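Local coordinates for uncharacterized protein (PDB 4EBG) that is of unknown function but is a small, probably secreted staphylococcal protein with a cystatin-like fold, at residues B[37-42]-B[90-95]. Residues are numbered along the deposited sequence; the frame is centred on the assembly and turned at random.
Sequences NTHVYK and DYEDEN
Thr-38 and Asp-93 bond through both backbone N-H and C=O groups in the antiparallel pairing of strands 37-41 and 91-94, at one margin of the sheet. Thr-38 N lies 2.9 Å from Asp-93 O, and Asp-93 N returns a bond of the same length to Thr-38 O. Val-40 N reaches Tyr-91 O, and Asp-90 N closes the far end on Val-40 O at 2.7 Å.

Asn-37, His-39, Glu-92 and Glu-94 share the face turned to helix 80-86, where Met-84 touches His-39. The His-39 ring lies alongside the Glu-92 chain, which is extended beyond CG, and His-39 NE2 donates to the anti side of Glu-92 OE2 at 2.7 Å; ring and carboxylate planes are 71° apart. In Glu-94, instead, chi2 of 81° turns CD back out of the extended line; the carboxylate OE1 then lies at the edge of the His-39 ring, near its plane, 3.0 Å from His-39 CE1. The Glu-94 carboxylate also stacks on the Asn-37 amide, the two planes only 7° apart, without a hydrogen bond between them. Two nearby carboxylates would tend to favour a protonated His-39. Asn-37 OD1 takes its stronger bond from Val-96 N and a weak one from Asn-95 N; its ND2 goes to Tyr-62 OH.

This is the curled sheet of a cystatin-like fold, which packs its opposite face on the long helix 3-23. There Thr-38, Val-40 and Tyr-91 all touch Ile-6, and Val-40 CG2 rests 3.8 Å from Tyr-91 CD1. Thr-38 OG1 bonds to Tyr-10 OH and to a water that is also hydrogen-bonded to Asp-93 O, tying helix and both strands together. Past the C-terminal end of strand 91-94 Asn-95 ND2 approaches Asp-93 OD1 from above the carboxylate plane, while Asp-93 OD2 accepts from Gln-33 NE2.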
loop_
_atom_site.group_PDB
_atom_site.type_symbol
_atom_site.label_atom_id
_atom_site.label_comp_id
_atom_site.label_asym_id
_atom_site.label_seq_id
_atom_site.Cartn_x
_atom_site.Cartn_y
_atom_site.Cartn_z
ATOM N N ASN B 37 -13.323 -8.288 -12.209
ATOM C CA ASN B 37 -14.751 -8.102 -12.219
ATOM C C ASN B 37 -15.067 -6.654 -11.951
ATOM O O ASN B 37 -14.507 -6.039 -11.051
ATOM C CB ASN B 37 -15.396 -9.008 -11.195
ATOM C CG ASN B 37 -15.236 -10.455 -11.542
ATOM O OD1 ASN B 37 -15.130 -10.808 -12.734
ATOM N ND2 ASN B 37 -15.267 -11.312 -10.522
ATOM N N THR B 38 -15.966 -6.037 -12.736
ATOM C CA THR B 38 -16.383 -4.673 -12.613
ATOM C C THR B 38 -17.889 -4.558 -12.646
ATOM O O THR B 38 -18.541 -5.145 -13.529
ATOM C CB THR B 38 -15.781 -3.787 -13.738
ATOM O OG1 THR B 38 -14.384 -4.024 -13.823
ATOM C CG2 THR B 38 -16.072 -2.341 -13.539
ATOM N N HIS B 39 -18.461 -3.826 -11.700
ATOM C CA HIS B 39 -19.868 -3.500 -11.684
ATOM C C HIS B 39 -20.057 -2.018 -11.421
ATOM O O HIS B 39 -19.382 -1.447 -10.553
ATOM C CB HIS B 39 -20.634 -4.282 -10.626
ATOM C CG HIS B 39 -20.737 -5.748 -10.919
ATOM N ND1 HIS B 39 -19.736 -6.635 -10.624
ATOM C CD2 HIS B 39 -21.728 -6.475 -11.504
ATOM C CE1 HIS B 39 -20.103 -7.851 -11.001
ATOM N NE2 HIS B 39 -21.321 -7.789 -11.502
ATOM N N VAL B 40 -20.962 -1.369 -12.150
ATOM C CA VAL B 40 -21.306 0.030 -11.966
ATOM C C VAL B 40 -22.722 0.132 -11.414
ATOM O O VAL B 40 -23.636 -0.594 -11.867
ATOM C CB VAL B 40 -21.210 0.821 -13.293
ATOM C CG1 VAL B 40 -21.626 2.271 -13.124
ATOM C CG2 VAL B 40 -19.827 0.679 -13.898
ATOM N N TYR B 41 -22.906 1.048 -10.456
ATOM C CA TYR B 41 -24.167 1.287 -9.796
ATOM C C TYR B 41 -24.486 2.755 -9.820
ATOM O O TYR B 41 -23.617 3.606 -9.955
ATOM C CB TYR B 41 -24.148 0.778 -8.348
ATOM C CG TYR B 41 -23.788 -0.656 -8.256
ATOM C CD1 TYR B 41 -24.785 -1.638 -8.351
ATOM C CD2 TYR B 41 -22.460 -1.089 -8.126
ATOM C CE1 TYR B 41 -24.463 -3.032 -8.318
ATOM C CE2 TYR B 41 -22.175 -2.437 -8.084
ATOM C CZ TYR B 41 -23.156 -3.406 -8.222
ATOM O OH TYR B 41 -22.806 -4.735 -8.214
ATOM N N LYS B 42 -25.754 3.024 -9.554
ATOM C CA LYS B 42 -26.269 4.389 -9.366
ATOM C C LYS B 42 -25.806 5.308 -10.481
ATOM O O LYS B 42 -25.364 6.421 -10.273
ATOM C CB LYS B 42 -25.991 4.880 -7.925
ATOM C CG LYS B 42 -26.898 4.122 -6.885
ATOM C CD LYS B 42 -26.854 4.653 -5.488
ATOM C CE LYS B 42 -27.553 3.744 -4.508
ATOM N NZ LYS B 42 -27.597 4.368 -3.133
ATOM N N ASP B 90 -25.871 -1.273 -13.261
ATOM C CA ASP B 90 -26.068 -0.706 -14.583
ATOM C C ASP B 90 -25.131 -1.258 -15.670
ATOM O O ASP B 90 -25.330 -1.049 -16.851
ATOM C CB ASP B 90 -25.805 0.802 -14.551
ATOM C CG ASP B 90 -26.622 1.507 -13.541
ATOM O OD1 ASP B 90 -27.868 1.418 -13.623
ATOM O OD2 ASP B 90 -26.022 2.123 -12.651
ATOM N N TYR B 91 -24.107 -1.968 -15.228
ATOM C CA TYR B 91 -23.046 -2.461 -16.090
ATOM C C TYR B 91 -22.345 -3.554 -15.336
ATOM O O TYR B 91 -22.078 -3.431 -14.116
ATOM C CB TYR B 91 -22.042 -1.358 -16.425
ATOM C CG TYR B 91 -20.779 -1.789 -17.105
ATOM C CD1 TYR B 91 -19.677 -2.236 -16.359
ATOM C CD2 TYR B 91 -20.650 -1.791 -18.472
ATOM C CE1 TYR B 91 -18.476 -2.575 -16.976
ATOM C CE2 TYR B 91 -19.431 -2.131 -19.092
ATOM C CZ TYR B 91 -18.374 -2.542 -18.326
ATOM O OH TYR B 91 -17.193 -2.868 -18.905
ATOM N N GLU B 92 -21.972 -4.615 -16.048
ATOM C CA GLU B 92 -21.188 -5.740 -15.508
ATOM C C GLU B 92 -20.143 -6.135 -16.550
ATOM O O GLU B 92 -20.475 -6.314 -17.739
ATOM C CB GLU B 92 -22.094 -6.954 -15.210
ATOM C CG GLU B 92 -21.356 -8.250 -14.819
ATOM C CD GLU B 92 -22.301 -9.354 -14.389
ATOM O OE1 GLU B 92 -22.985 -9.948 -15.247
ATOM O OE2 GLU B 92 -22.323 -9.689 -13.184
ATOM N N ASP B 93 -18.908 -6.364 -16.101
ATOM C CA ASP B 93 -17.837 -6.936 -16.894
ATOM C C ASP B 93 -17.195 -7.991 -15.994
ATOM O O ASP B 93 -16.371 -7.664 -15.157
ATOM C CB ASP B 93 -16.854 -5.833 -17.336
ATOM C CG ASP B 93 -15.752 -6.311 -18.238
ATOM O OD1 ASP B 93 -15.709 -7.511 -18.524
ATOM O OD2 ASP B 93 -14.923 -5.451 -18.660
ATOM N N GLU B 94 -17.694 -9.212 -16.082
ATOM C CA GLU B 94 -17.348 -10.295 -15.173
ATOM C C GLU B 94 -16.431 -11.262 -15.867
ATOM O O GLU B 94 -16.873 -12.038 -16.722
ATOM C CB GLU B 94 -18.613 -11.037 -14.726
ATOM C CG GLU B 94 -18.432 -11.992 -13.594
ATOM C CD GLU B 94 -18.417 -11.353 -12.218
ATOM O OE1 GLU B 94 -18.395 -10.110 -12.107
ATOM O OE2 GLU B 94 -18.430 -12.135 -11.251
ATOM N N ASN B 95 -15.162 -11.207 -15.551
ATOM C CA ASN B 95 -14.180 -12.054 -16.166
ATOM C C ASN B 95 -13.658 -13.192 -15.297
ATOM O O ASN B 95 -12.964 -14.076 -15.799
ATOM C CB ASN B 95 -13.022 -11.224 -16.636
ATOM C CG ASN B 95 -13.445 -10.236 -17.670
ATOM O OD1 ASN B 95 -13.807 -10.633 -18.798
ATOM N ND2 ASN B 95 -13.460 -8.957 -17.315
HETATM O O HOH W 1 -13.942 -6.130 -15.428
#